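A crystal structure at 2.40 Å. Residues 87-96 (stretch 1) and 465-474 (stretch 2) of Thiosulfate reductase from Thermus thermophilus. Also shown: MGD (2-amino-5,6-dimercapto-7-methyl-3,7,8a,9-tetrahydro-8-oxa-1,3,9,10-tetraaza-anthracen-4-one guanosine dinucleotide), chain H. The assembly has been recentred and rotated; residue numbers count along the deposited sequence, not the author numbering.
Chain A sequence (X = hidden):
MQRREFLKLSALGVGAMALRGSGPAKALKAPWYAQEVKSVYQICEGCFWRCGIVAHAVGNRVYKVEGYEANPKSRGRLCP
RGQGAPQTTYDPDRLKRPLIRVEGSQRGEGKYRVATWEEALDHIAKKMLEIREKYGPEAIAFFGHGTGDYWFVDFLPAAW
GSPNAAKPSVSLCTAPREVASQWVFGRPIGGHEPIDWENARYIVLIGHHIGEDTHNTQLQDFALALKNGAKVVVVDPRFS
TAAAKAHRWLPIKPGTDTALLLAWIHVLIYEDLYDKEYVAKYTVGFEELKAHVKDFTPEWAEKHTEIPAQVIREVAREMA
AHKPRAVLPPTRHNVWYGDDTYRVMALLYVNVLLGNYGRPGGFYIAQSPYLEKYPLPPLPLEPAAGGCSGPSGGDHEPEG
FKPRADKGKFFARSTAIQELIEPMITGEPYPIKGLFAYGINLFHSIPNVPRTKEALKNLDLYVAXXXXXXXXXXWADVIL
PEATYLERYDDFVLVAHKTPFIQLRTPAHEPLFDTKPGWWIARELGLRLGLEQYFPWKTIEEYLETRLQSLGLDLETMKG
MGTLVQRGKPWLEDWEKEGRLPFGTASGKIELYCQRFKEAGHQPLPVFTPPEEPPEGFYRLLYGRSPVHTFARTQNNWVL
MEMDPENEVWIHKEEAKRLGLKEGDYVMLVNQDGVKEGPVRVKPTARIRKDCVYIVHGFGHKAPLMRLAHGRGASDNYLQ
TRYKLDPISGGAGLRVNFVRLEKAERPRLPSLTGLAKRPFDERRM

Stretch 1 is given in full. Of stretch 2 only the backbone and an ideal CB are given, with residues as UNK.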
# COMPACT_ATOMS: atom_id res chain seq x y z
N GLN A 87 4.59 -37.99 -14.31
CA GLN A 87 5.71 -38.72 -13.75
C GLN A 87 5.42 -40.17 -13.25
O GLN A 87 6.34 -40.99 -13.13
CB GLN A 87 6.57 -37.89 -12.73
CG GLN A 87 6.30 -37.95 -11.21
CD GLN A 87 6.54 -39.32 -10.56
OE1 GLN A 87 5.58 -40.05 -10.27
NE2 GLN A 87 7.81 -39.67 -10.31
N THR A 88 4.16 -40.53 -13.00
CA THR A 88 3.88 -41.91 -12.56
C THR A 88 4.36 -42.91 -13.65
O THR A 88 4.81 -44.03 -13.35
CB THR A 88 2.38 -42.18 -12.27
OG1 THR A 88 1.95 -41.38 -11.17
CG2 THR A 88 2.15 -43.69 -11.98
N THR A 89 4.28 -42.50 -14.90
CA THR A 89 4.72 -43.32 -16.01
C THR A 89 6.24 -43.53 -15.94
O THR A 89 6.75 -44.54 -16.42
CB THR A 89 4.39 -42.65 -17.40
OG1 THR A 89 3.02 -42.26 -17.45
CG2 THR A 89 4.71 -43.61 -18.56
N TYR A 90 6.96 -42.60 -15.31
CA TYR A 90 8.44 -42.63 -15.19
C TYR A 90 8.93 -42.71 -13.75
O TYR A 90 9.94 -42.11 -13.36
CB TYR A 90 9.03 -41.43 -15.90
CG TYR A 90 8.34 -41.18 -17.21
CD1 TYR A 90 7.51 -40.06 -17.39
CD2 TYR A 90 8.43 -42.11 -18.26
CE1 TYR A 90 6.79 -39.87 -18.58
CE2 TYR A 90 7.72 -41.93 -19.46
CZ TYR A 90 6.89 -40.80 -19.62
OH TYR A 90 6.18 -40.62 -20.79
N ASP A 91 8.18 -43.50 -12.98
CA ASP A 91 8.44 -43.76 -11.58
C ASP A 91 9.10 -45.19 -11.47
O ASP A 91 8.47 -46.17 -11.87
CB ASP A 91 7.04 -43.66 -10.87
CG ASP A 91 7.08 -43.98 -9.36
OD1 ASP A 91 8.17 -44.27 -8.82
OD2 ASP A 91 5.98 -43.95 -8.73
N PRO A 92 10.37 -45.30 -10.95
CA PRO A 92 11.10 -46.57 -10.77
C PRO A 92 10.42 -47.73 -9.96
O PRO A 92 10.86 -48.91 -10.00
CB PRO A 92 12.46 -46.16 -10.17
CG PRO A 92 12.19 -44.77 -9.56
CD PRO A 92 11.17 -44.16 -10.51
N ASP A 93 9.37 -47.36 -9.22
CA ASP A 93 8.54 -48.26 -8.35
C ASP A 93 7.22 -48.61 -9.05
O ASP A 93 6.42 -49.42 -8.56
CB ASP A 93 8.13 -47.67 -6.97
CG ASP A 93 9.25 -46.91 -6.23
OD1 ASP A 93 10.41 -47.33 -6.29
OD2 ASP A 93 8.90 -45.91 -5.53
N ARG A 94 6.95 -47.96 -10.18
CA ARG A 94 5.73 -48.26 -10.92
C ARG A 94 5.74 -49.77 -11.33
O ARG A 94 6.76 -50.26 -11.84
CB ARG A 94 5.61 -47.37 -12.16
CG ARG A 94 6.22 -47.94 -13.44
CD ARG A 94 5.73 -47.23 -14.71
NE ARG A 94 4.56 -47.85 -15.31
CZ ARG A 94 4.16 -47.71 -16.58
NH1 ARG A 94 4.85 -46.95 -17.42
NH2 ARG A 94 3.08 -48.37 -17.02
N LEU A 95 4.62 -50.47 -11.10
CA LEU A 95 4.38 -51.91 -11.42
C LEU A 95 4.69 -52.27 -12.91
O LEU A 95 4.22 -51.57 -13.80
CB LEU A 95 2.90 -52.28 -11.06
CG LEU A 95 2.51 -52.05 -9.58
CD1 LEU A 95 0.98 -51.97 -9.41
CD2 LEU A 95 3.11 -53.16 -8.70
N LYS A 96 5.45 -53.33 -13.19
CA LYS A 96 5.84 -53.71 -14.56
C LYS A 96 5.36 -55.12 -15.02
O LYS A 96 4.77 -55.27 -16.10
CB LYS A 96 7.39 -53.59 -14.71
CG LYS A 96 8.04 -52.36 -13.97
CD LYS A 96 9.35 -52.67 -13.21
CE LYS A 96 10.06 -51.39 -12.72
NZ LYS A 96 9.49 -50.83 -11.44
N UNK A 465 -6.04 -54.63 -10.53
CA UNK A 465 -5.43 -54.09 -11.77
C UNK A 465 -5.05 -52.63 -11.43
O UNK A 465 -5.93 -51.78 -11.18
CB UNK A 465 -6.38 -54.17 -12.97
N UNK A 466 -3.75 -52.32 -11.45
CA UNK A 466 -3.27 -51.00 -11.02
C UNK A 466 -1.90 -50.66 -11.62
O UNK A 466 -1.40 -51.40 -12.47
CB UNK A 466 -3.19 -50.95 -9.49
N UNK A 467 -1.28 -49.56 -11.17
CA UNK A 467 0.07 -49.21 -11.63
C UNK A 467 1.15 -49.16 -10.53
O UNK A 467 2.31 -49.55 -10.76
CB UNK A 467 0.01 -47.85 -12.32
N UNK A 468 0.79 -48.67 -9.35
CA UNK A 468 1.77 -48.57 -8.29
C UNK A 468 1.54 -49.69 -7.24
O UNK A 468 0.47 -50.31 -7.23
CB UNK A 468 1.70 -47.19 -7.64
N UNK A 469 2.58 -50.04 -6.44
CA UNK A 469 2.41 -51.08 -5.43
C UNK A 469 1.89 -50.47 -4.12
O UNK A 469 2.64 -50.26 -3.17
CB UNK A 469 3.73 -51.81 -5.19
N UNK A 470 0.59 -50.16 -4.12
CA UNK A 470 -0.11 -49.57 -2.96
C UNK A 470 -0.32 -50.59 -1.84
O UNK A 470 -0.04 -51.77 -2.03
CB UNK A 470 -1.46 -49.00 -3.39
N UNK A 471 -0.87 -50.18 -0.70
CA UNK A 471 -1.08 -51.15 0.37
C UNK A 471 -2.19 -52.19 0.10
O UNK A 471 -2.13 -53.30 0.64
CB UNK A 471 -1.41 -50.39 1.66
N UNK A 472 -3.19 -51.89 -0.73
CA UNK A 472 -4.27 -52.87 -1.04
C UNK A 472 -4.03 -53.71 -2.33
O UNK A 472 -4.80 -54.61 -2.62
CB UNK A 472 -5.60 -52.12 -1.18
N UNK A 473 -3.01 -53.38 -3.12
CA UNK A 473 -2.69 -54.14 -4.34
C UNK A 473 -1.84 -55.38 -3.93
O UNK A 473 -1.95 -56.47 -4.53
CB UNK A 473 -1.94 -53.27 -5.35
N UNK A 474 -1.01 -55.21 -2.91
CA UNK A 474 -0.15 -56.26 -2.39
C UNK A 474 -0.85 -57.23 -1.40
O UNK A 474 -0.20 -57.89 -0.58
CB UNK A 474 1.05 -55.61 -1.70
PB MGD H . -7.44 -42.87 -5.33
O1B MGD H . -6.92 -42.76 -3.93
O2B MGD H . -6.86 -41.98 -6.39
O3B MGD H . -9.04 -42.82 -5.14
O3A MGD H . -11.52 -42.86 -4.79
PA MGD H . -10.38 -43.55 -5.68
O1A MGD H . -10.38 -43.20 -7.16
O2A MGD H . -10.34 -44.97 -5.25
O5' MGD H . -7.21 -44.32 -5.86
C5' MGD H . -6.88 -44.58 -7.23
C4' MGD H . -6.29 -45.99 -7.27
O4' MGD H . -6.24 -46.23 -8.67
C3' MGD H . -4.88 -46.12 -6.77
O3' MGD H . -4.72 -47.50 -6.39
C2' MGD H . -4.07 -45.78 -8.03
O2' MGD H . -2.79 -46.35 -7.88
C1' MGD H . -4.88 -46.43 -9.15
N9 MGD H . -4.73 -45.91 -10.56
C8 MGD H . -4.51 -44.65 -10.92
N7 MGD H . -4.47 -44.47 -12.26
C5 MGD H . -4.72 -45.67 -12.83
C6 MGD H . -4.89 -46.24 -14.24
O6 MGD H . -4.73 -45.53 -15.30
N1 MGD H . -5.18 -47.58 -14.31
C2 MGD H . -5.33 -48.40 -13.22
N2 MGD H . -5.62 -49.74 -13.32
N3 MGD H . -5.21 -47.91 -11.98
C4 MGD H . -4.90 -46.61 -11.69
C10 MGD H . -12.17 -41.62 -5.19
C11 MGD H . -13.35 -41.43 -4.29
O11 MGD H . -12.88 -41.72 -2.97
C12 MGD H . -14.04 -40.11 -4.34
S12 MGD H . -14.52 -39.39 -5.81
C13 MGD H . -14.40 -39.46 -3.23
S13 MGD H . -15.13 -37.97 -3.15
C14 MGD H . -14.26 -39.93 -1.89
N15 MGD H . -13.28 -39.07 -1.18
C16 MGD H . -12.90 -39.55 0.05
C17 MGD H . -12.43 -38.78 1.20
O17 MGD H . -12.30 -37.52 1.12
N18 MGD H . -12.17 -39.43 2.34
C19 MGD H . -12.31 -40.76 2.47
N19 MGD H . -11.97 -41.41 3.63
N20 MGD H . -12.76 -41.51 1.46
C21 MGD H . -13.04 -41.01 0.26
N22 MGD H . -13.42 -41.81 -0.74
C23 MGD H . -13.89 -41.38 -2.01

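Position 465 has extended backbone angles, and its CA-to-CB bond points away from stretch 1, which therefore sets no demand; a beta-branched residue would suit the strand. It is Ile-465, whose backbone O accepts a hydrogen bond from MGD N2 at 3.0 Å.

At 466 the bond runs sideways, the ideal CB lying 4.3 Å from Leu-95 CD1, but the ribose hydroxyls of MGD lie near. A short acceptor such as Asp or Asn would suit. Asp-466 divides its carboxylate between them: OD1 accepts from MGD O3' at 2.7 Å and OD2 from MGD O2' at 2.6 Å. Asp-466 OD2 also accepts from the backbone N of position 467 at 2.8 Å.

Position 467 is held by its backbone, since its O accepts from Leu-95 N at 2.5 Å, a distance to be read with caution because this O is crowded in the model. Its ideal CB is 4.7 Å from Thr-88 CG2 and 5.1 Å from Leu-95 CD1, a space for a modest apolar group such as Val, Ile or Leu. Val-467, with chi1 t, sends CG1 to 4.0 Å from Thr-88 CG2 and 3.9 Å from Arg-94 NE.

At 468 the bond points away, so a small residue would leave the surface near Thr-88 and Asp-91 uncovered; a flexible chain that can turn back would suit, whether Leu, Met or a donor to the Asp-91 carboxylate. Leu-468 does turn back: CD2 reaches 3.8 Å from Thr-88 CG2 and a tight 3.1 Å from Asp-91 OD2, an oxygen hydrogen-bonded elsewhere in the structure.

Position 469 has phi -87°, open to proline, and its ideal CB lies 3.8 Å from Leu-95 CD2. A compact apolar residue, Pro, Ala or Val, fits. Pro-469 packs CB at 3.8 Å from Leu-95 CD2, while its CD lies 3.0 Å from Asp-93 O.

Position 470 finds nothing of stretch 1 near its CB, but MGD leaves room for a polar chain; Gln-470 brings OE1 to 3.5 Å from MGD O2'. Position 471 is out of reach and could be polar; it is Glu-471. At 472, also out of reach, a polar or aromatic group could approach the cofactor, and His-472 sets its ring edge toward MGD, with NE2 3.6 Å from O3'.

At 473 the CA-to-CB bond points toward stretch 1, and the ideal CB lies 5.2 Å from Leu-95 CD1, favouring a small aliphatic group: Val-473 CG1 comes to 4.3 Å from Leu-95 CD1. Position 474 points sideways and tolerates many residues; Met-474 curls its end nearer.

Stretch 2 (465-474) IDVLPQEHVM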
# COMPACT_ATOMS: atom_id res chain seq x y z
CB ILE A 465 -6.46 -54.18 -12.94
CG1 ILE A 465 -7.28 -55.47 -12.80
CG2 ILE A 465 -5.73 -54.12 -14.29
CD1 ILE A 465 -8.13 -55.85 -14.03
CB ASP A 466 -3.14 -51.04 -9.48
CG ASP A 466 -3.47 -49.68 -8.79
OD1 ASP A 466 -4.49 -49.63 -8.05
OD2 ASP A 466 -2.72 -48.71 -8.96
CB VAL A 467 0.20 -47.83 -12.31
CG1 VAL A 467 1.68 -47.58 -12.73
CG2 VAL A 467 -0.74 -47.70 -13.51
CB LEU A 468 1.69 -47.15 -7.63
CG LEU A 468 1.79 -45.87 -8.53
CD1 LEU A 468 1.02 -44.68 -7.90
CD2 LEU A 468 3.27 -45.50 -8.80
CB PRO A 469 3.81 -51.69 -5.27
CG PRO A 469 4.75 -50.59 -5.68
CD PRO A 469 4.00 -49.82 -6.77
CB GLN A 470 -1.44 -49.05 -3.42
CG GLN A 470 -1.38 -47.95 -4.43
CD GLN A 470 -1.96 -46.66 -3.88
OE1 GLN A 470 -2.02 -45.63 -4.55
NE2 GLN A 470 -2.41 -46.74 -2.62
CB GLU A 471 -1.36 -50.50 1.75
CG GLU A 471 -1.52 -51.56 2.84
CD GLU A 471 -2.25 -51.06 4.07
OE1 GLU A 471 -2.34 -51.82 5.06
OE2 GLU A 471 -2.73 -49.91 4.03
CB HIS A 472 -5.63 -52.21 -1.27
CG HIS A 472 -5.77 -51.56 -2.58
ND1 HIS A 472 -6.34 -52.14 -3.66
CD2 HIS A 472 -5.23 -50.43 -3.03
CE1 HIS A 472 -6.16 -51.39 -4.72
NE2 HIS A 472 -5.49 -50.33 -4.36
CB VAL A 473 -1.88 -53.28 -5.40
CG1 VAL A 473 -1.43 -54.14 -6.59
CG2 VAL A 473 -2.73 -52.07 -5.88
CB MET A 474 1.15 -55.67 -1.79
CG MET A 474 1.83 -54.58 -2.65
SD MET A 474 2.17 -55.12 -4.36
CE MET A 474 3.45 -56.42 -4.09
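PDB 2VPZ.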